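Local coordinates for periplasmic binding protein/LacI transcriptional regulator (Brachyspira murdochii, PDB 4KQC) that probably binds a carbohydrate as the solute-binding component of an ABC transporter, at residues A133-Q147 against A174-P186. Residues are numbered along the deposited sequence; the frame is centred on the assembly and turned at random.
Sequences AAFTSDNKAKIAVLQ and ATAGKYALQVIVP
Lys178 reaches across to Ala133 with its whole chain: CG lies anti to the carbonyl carbon (chi1 -65°) and the rest is extended, which carries NZ to Ala133 O at 2.7 Å, in the carbonyl plane on a lone pair. The same ammonium also bonds Ala174 O, so it joins the first residue of 133-147 to the first of its own segment, while its CD passes 3.3 Å from Phe135 O. With an alanine at this position, the carbonyls of Ala133 and Ala174 would probably lose their shared donor, leaving the chain there without that link.

Strands 141-146 and 179-184 run parallel, 23° between their axes, and seven backbone N-H to O bonds run from Ala141 N to Lys178 O through to Gln147 N to Ile184 O, among them Val145 N to Gln182 O at 2.8 Å. Side chains alternate between the two faces. Ile143 and Leu181 lie side by side on one, Leu181 CD2 3.8 Å from Ile143 CB; Tyr179 and Leu181 there also touch helix 152-171. On the other, in the conformers modelled here, the amide of Gln182 crosses the bent chain of Lys142, NE2 lying 3.8 Å from CE, and Leu146 CD1 packs 4.1 Å from Ile184 CG2 and equally near Pro186 CG. Just past its strand, Gln147, extended with CG anti to the backbone N (chi1 167°), lays its amide against Val185 CG2, CD at 3.7 Å; its NE2 bonds Asp149 O.

Joined through helix 152-171, the strands form a beta-alpha-beta crossover in one of the two alpha/beta lobes of a periplasmic binding protein, with 179-184 outermost in its sheet and 141-146 also bonded to strand 208-211. The chemistry thus implies an edge strand held chiefly by backbone bonds, with apolar contacts on both faces and one lysine's charge tying the chain at Ala133 to the turn before the strand.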
loop_
_atom_site.group_PDB
_atom_site.type_symbol
_atom_site.label_atom_id
_atom_site.label_comp_id
_atom_site.label_asym_id
_atom_site.label_seq_id
_atom_site.Cartn_x
_atom_site.Cartn_y
_atom_site.Cartn_z
ATOM N N ALA A 133 22.949 12.860 12.982
ATOM C CA ALA A 133 24.162 13.683 12.961
ATOM C C ALA A 133 25.200 13.264 14.010
ATOM O O ALA A 133 26.398 13.487 13.800
ATOM C CB ALA A 133 23.778 15.117 13.151
ATOM N N ALA A 134 24.747 12.650 15.103
ATOM C CA ALA A 134 25.609 11.998 16.097
ATOM C C ALA A 134 26.406 10.777 15.681
ATOM O O ALA A 134 27.336 10.369 16.403
ATOM C CB ALA A 134 24.823 11.661 17.355
ATOM N N PHE A 135 26.040 10.143 14.575
ATOM C CA PHE A 135 26.750 8.975 14.084
ATOM C C PHE A 135 27.911 9.381 13.191
ATOM O O PHE A 135 28.183 10.588 13.013
ATOM C CB PHE A 135 25.768 8.003 13.417
ATOM C CG PHE A 135 24.889 7.367 14.417
ATOM C CD1 PHE A 135 23.791 8.015 14.898
ATOM C CD2 PHE A 135 25.166 6.087 14.879
ATOM C CE1 PHE A 135 22.986 7.435 15.877
ATOM C CE2 PHE A 135 24.379 5.505 15.853
ATOM C CZ PHE A 135 23.262 6.186 16.337
ATOM N N THR A 136 28.625 8.394 12.704
ATOM C CA THR A 136 29.812 8.659 11.888
ATOM C C THR A 136 29.875 7.743 10.718
ATOM O O THR A 136 29.164 6.742 10.628
ATOM C CB THR A 136 31.107 8.470 12.715
ATOM O OG1 THR A 136 31.230 7.101 13.164
ATOM C CG2 THR A 136 31.158 9.378 13.909
ATOM N N SER A 137 30.777 8.061 9.803
ATOM C CA SER A 137 30.940 7.254 8.628
ATOM C C SER A 137 31.368 5.809 8.946
ATOM O O SER A 137 30.977 4.885 8.240
ATOM C CB SER A 137 31.953 7.908 7.701
ATOM O OG SER A 137 32.155 7.073 6.590
ATOM N N ASP A 138 32.151 5.623 10.006
ATOM C CA ASP A 138 32.603 4.282 10.421
ATOM C C ASP A 138 31.566 3.529 11.283
ATOM O O ASP A 138 31.720 2.330 11.513
ATOM C CB ASP A 138 33.916 4.371 11.223
ATOM C CG ASP A 138 35.114 4.854 10.374
ATOM O OD1 ASP A 138 35.011 5.032 9.133
ATOM O OD2 ASP A 138 36.198 5.049 10.970
ATOM N N ASN A 139 30.526 4.226 11.765
ATOM C CA ASN A 139 29.473 3.628 12.606
ATOM C C ASN A 139 28.148 4.374 12.279
ATOM O O ASN A 139 27.733 5.284 13.010
ATOM C CB ASN A 139 29.846 3.716 14.083
ATOM C CG ASN A 139 28.839 3.067 15.029
ATOM O OD1 ASN A 139 28.036 2.213 14.673
ATOM N ND2 ASN A 139 28.967 3.423 16.286
ATOM N N LYS A 140 27.519 3.959 11.185
ATOM C CA LYS A 140 26.416 4.723 10.593
ATOM C C LYS A 140 25.127 4.457 11.338
ATOM O O LYS A 140 24.903 3.320 11.818
ATOM C CB LYS A 140 26.268 4.354 9.155
ATOM C CG LYS A 140 27.470 4.722 8.299
ATOM C CD LYS A 140 27.243 4.383 6.869
ATOM C CE LYS A 140 28.487 4.800 6.080
ATOM N NZ LYS A 140 28.151 4.808 4.644
ATOM N N ALA A 141 24.273 5.467 11.455
ATOM C CA ALA A 141 22.884 5.259 11.892
ATOM C C ALA A 141 22.156 4.387 10.900
ATOM O O ALA A 141 22.199 4.618 9.677
ATOM C CB ALA A 141 22.145 6.583 11.990
ATOM N N LYS A 142 21.361 3.447 11.407
ATOM C CA LYS A 142 20.627 2.522 10.555
ATOM C C LYS A 142 19.131 2.788 10.571
ATOM O O LYS A 142 18.565 2.999 11.625
ATOM C CB LYS A 142 20.882 1.082 11.013
ATOM C CG LYS A 142 22.348 0.706 11.166
ATOM C CD LYS A 142 23.097 0.898 9.851
ATOM C CE LYS A 142 24.364 0.060 9.805
ATOM N NZ LYS A 142 25.356 0.487 10.822
ATOM N N ILE A 143 18.537 2.795 9.398
ATOM C CA ILE A 143 17.092 2.822 9.225
ATOM C C ILE A 143 16.672 1.584 8.405
ATOM O O ILE A 143 17.187 1.346 7.302
ATOM C CB ILE A 143 16.626 4.093 8.533
ATOM C CG1 ILE A 143 17.008 5.347 9.377
ATOM C CG2 ILE A 143 15.127 4.038 8.296
ATOM C CD1 ILE A 143 18.283 6.060 8.959
ATOM N N ALA A 144 15.798 0.774 8.965
ATOM C CA ALA A 144 15.348 -0.446 8.304
ATOM C C ALA A 144 14.114 -0.173 7.484
ATOM O O ALA A 144 13.200 0.570 7.932
ATOM C CB ALA A 144 15.037 -1.473 9.346
ATOM N N VAL A 145 14.069 -0.733 6.294
ATOM C CA VAL A 145 12.898 -0.632 5.422
ATOM C C VAL A 145 12.366 -2.073 5.268
ATOM O O VAL A 145 13.027 -2.871 4.646
ATOM C CB VAL A 145 13.305 -0.042 4.074
ATOM C CG1 VAL A 145 12.163 -0.159 3.026
ATOM C CG2 VAL A 145 13.813 1.396 4.247
ATOM N N LEU A 146 11.177 -2.376 5.776
ATOM C CA LEU A 146 10.598 -3.700 5.603
ATOM C C LEU A 146 9.748 -3.602 4.365
ATOM O O LEU A 146 8.654 -3.000 4.382
ATOM C CB LEU A 146 9.770 -4.103 6.825
ATOM C CG LEU A 146 10.572 -4.719 7.978
ATOM C CD1 LEU A 146 10.864 -6.191 7.700
ATOM C CD2 LEU A 146 11.859 -3.977 8.291
ATOM N N GLN A 147 10.297 -4.148 3.289
ATOM C CA GLN A 147 9.671 -4.130 1.979
ATOM C C GLN A 147 8.809 -5.351 1.808
ATOM O O GLN A 147 9.311 -6.435 2.030
ATOM C CB GLN A 147 10.804 -4.128 0.939
ATOM C CG GLN A 147 10.331 -4.411 -0.477
ATOM C CD GLN A 147 11.436 -4.320 -1.511
ATOM O OE1 GLN A 147 12.479 -3.728 -1.259
ATOM N NE2 GLN A 147 11.217 -4.912 -2.667
ATOM N N ALA A 174 24.963 17.781 7.540
ATOM C CA ALA A 174 25.115 17.276 8.901
ATOM C C ALA A 174 24.791 15.766 8.971
ATOM O O ALA A 174 25.186 15.101 9.916
ATOM C CB ALA A 174 24.246 18.039 9.855
ATOM N N THR A 175 24.044 15.272 7.995
ATOM C CA THR A 175 23.644 13.856 7.951
ATOM C C THR A 175 24.363 13.026 6.910
ATOM O O THR A 175 24.408 11.795 7.036
ATOM C CB THR A 175 22.106 13.707 7.813
ATOM O OG1 THR A 175 21.644 14.375 6.661
ATOM C CG2 THR A 175 21.357 14.223 9.035
ATOM N N ALA A 176 24.877 13.676 5.879
ATOM C CA ALA A 176 25.427 12.934 4.726
ATOM C C ALA A 176 26.567 12.041 5.167
ATOM O O ALA A 176 27.360 12.385 5.991
ATOM C CB ALA A 176 25.837 13.884 3.643
ATOM N N GLY A 177 26.588 10.823 4.651
ATOM C CA GLY A 177 27.610 9.895 5.036
ATOM C C GLY A 177 27.464 9.170 6.376
ATOM O O GLY A 177 28.289 8.337 6.721
ATOM N N LYS A 178 26.436 9.494 7.159
ATOM C CA LYS A 178 26.329 8.977 8.516
ATOM C C LYS A 178 25.190 8.001 8.668
ATOM O O LYS A 178 24.840 7.697 9.777
ATOM C CB LYS A 178 26.082 10.122 9.490
ATOM C CG LYS A 178 27.232 11.118 9.606
ATOM C CD LYS A 178 26.873 12.294 10.498
ATOM C CE LYS A 178 28.050 13.198 10.665
ATOM N NZ LYS A 178 27.593 14.358 11.512
ATOM N N TYR A 179 24.587 7.565 7.573
ATOM C CA TYR A 179 23.398 6.755 7.665
ATOM C C TYR A 179 23.482 5.632 6.680
ATOM O O TYR A 179 24.163 5.711 5.621
ATOM C CB TYR A 179 22.121 7.593 7.451
ATOM C CG TYR A 179 21.918 7.948 6.009
ATOM C CD1 TYR A 179 22.542 9.070 5.454
ATOM C CD2 TYR A 179 21.153 7.177 5.175
ATOM C CE1 TYR A 179 22.455 9.363 4.097
ATOM C CE2 TYR A 179 21.017 7.489 3.825
ATOM C CZ TYR A 179 21.656 8.570 3.295
ATOM O OH TYR A 179 21.577 8.871 1.967
ATOM N N ALA A 180 22.762 4.547 6.962
ATOM C CA ALA A 180 22.562 3.443 5.997
ATOM C C ALA A 180 21.141 2.919 6.053
ATOM O O ALA A 180 20.598 2.725 7.136
ATOM C CB ALA A 180 23.487 2.298 6.315
ATOM N N LEU A 181 20.538 2.721 4.902
ATOM C CA LEU A 181 19.206 2.207 4.818
ATOM C C LEU A 181 19.355 0.682 4.617
ATOM O O LEU A 181 20.133 0.243 3.757
ATOM C CB LEU A 181 18.449 2.834 3.652
ATOM C CG LEU A 181 18.240 4.342 3.711
ATOM C CD1 LEU A 181 17.708 4.942 2.407
ATOM C CD2 LEU A 181 17.339 4.661 4.874
ATOM N N GLN A 182 18.650 -0.113 5.393
ATOM C CA GLN A 182 18.720 -1.550 5.323
ATOM C C GLN A 182 17.377 -2.035 4.772
ATOM O O GLN A 182 16.394 -1.986 5.479
ATOM C CB GLN A 182 18.954 -2.104 6.706
ATOM C CG GLN A 182 20.233 -1.601 7.300
ATOM C CD GLN A 182 20.467 -2.197 8.675
ATOM O OE1 GLN A 182 19.526 -2.377 9.457
ATOM N NE2 GLN A 182 21.725 -2.512 8.971
ATOM N N VAL A 183 17.366 -2.483 3.529
ATOM C CA VAL A 183 16.141 -2.868 2.851
ATOM C C VAL A 183 16.006 -4.396 3.048
ATOM O O VAL A 183 16.901 -5.171 2.652
ATOM C CB VAL A 183 16.108 -2.432 1.366
ATOM C CG1 VAL A 183 14.771 -2.828 0.748
ATOM C CG2 VAL A 183 16.332 -0.915 1.307
ATOM N N ILE A 184 14.950 -4.809 3.733
ATOM C CA ILE A 184 14.750 -6.207 4.118
ATOM C C ILE A 184 13.407 -6.660 3.552
ATOM O O ILE A 184 12.351 -6.036 3.781
ATOM C CB ILE A 184 14.703 -6.292 5.663
ATOM C CG1 ILE A 184 16.022 -5.847 6.256
ATOM C CG2 ILE A 184 14.355 -7.700 6.115
ATOM C CD1 ILE A 184 15.900 -5.283 7.653
ATOM N N VAL A 185 13.403 -7.780 2.838
ATOM C CA VAL A 185 12.167 -8.372 2.332
ATOM C C VAL A 185 11.975 -9.709 3.062
ATOM O O VAL A 185 12.774 -10.627 2.890
ATOM C CB VAL A 185 12.268 -8.655 0.824
ATOM C CG1 VAL A 185 10.964 -9.310 0.312
ATOM C CG2 VAL A 185 12.629 -7.415 0.023
ATOM N N PRO A 186 10.887 -9.846 3.817
ATOM C CA PRO A 186 10.695 -11.148 4.440
ATOM C C PRO A 186 10.369 -12.204 3.396
ATOM O O PRO A 186 9.809 -11.907 2.341
ATOM C CB PRO A 186 9.541 -10.926 5.416
ATOM C CG PRO A 186 9.559 -9.446 5.660
ATOM C CD PRO A 186 9.906 -8.874 4.273
#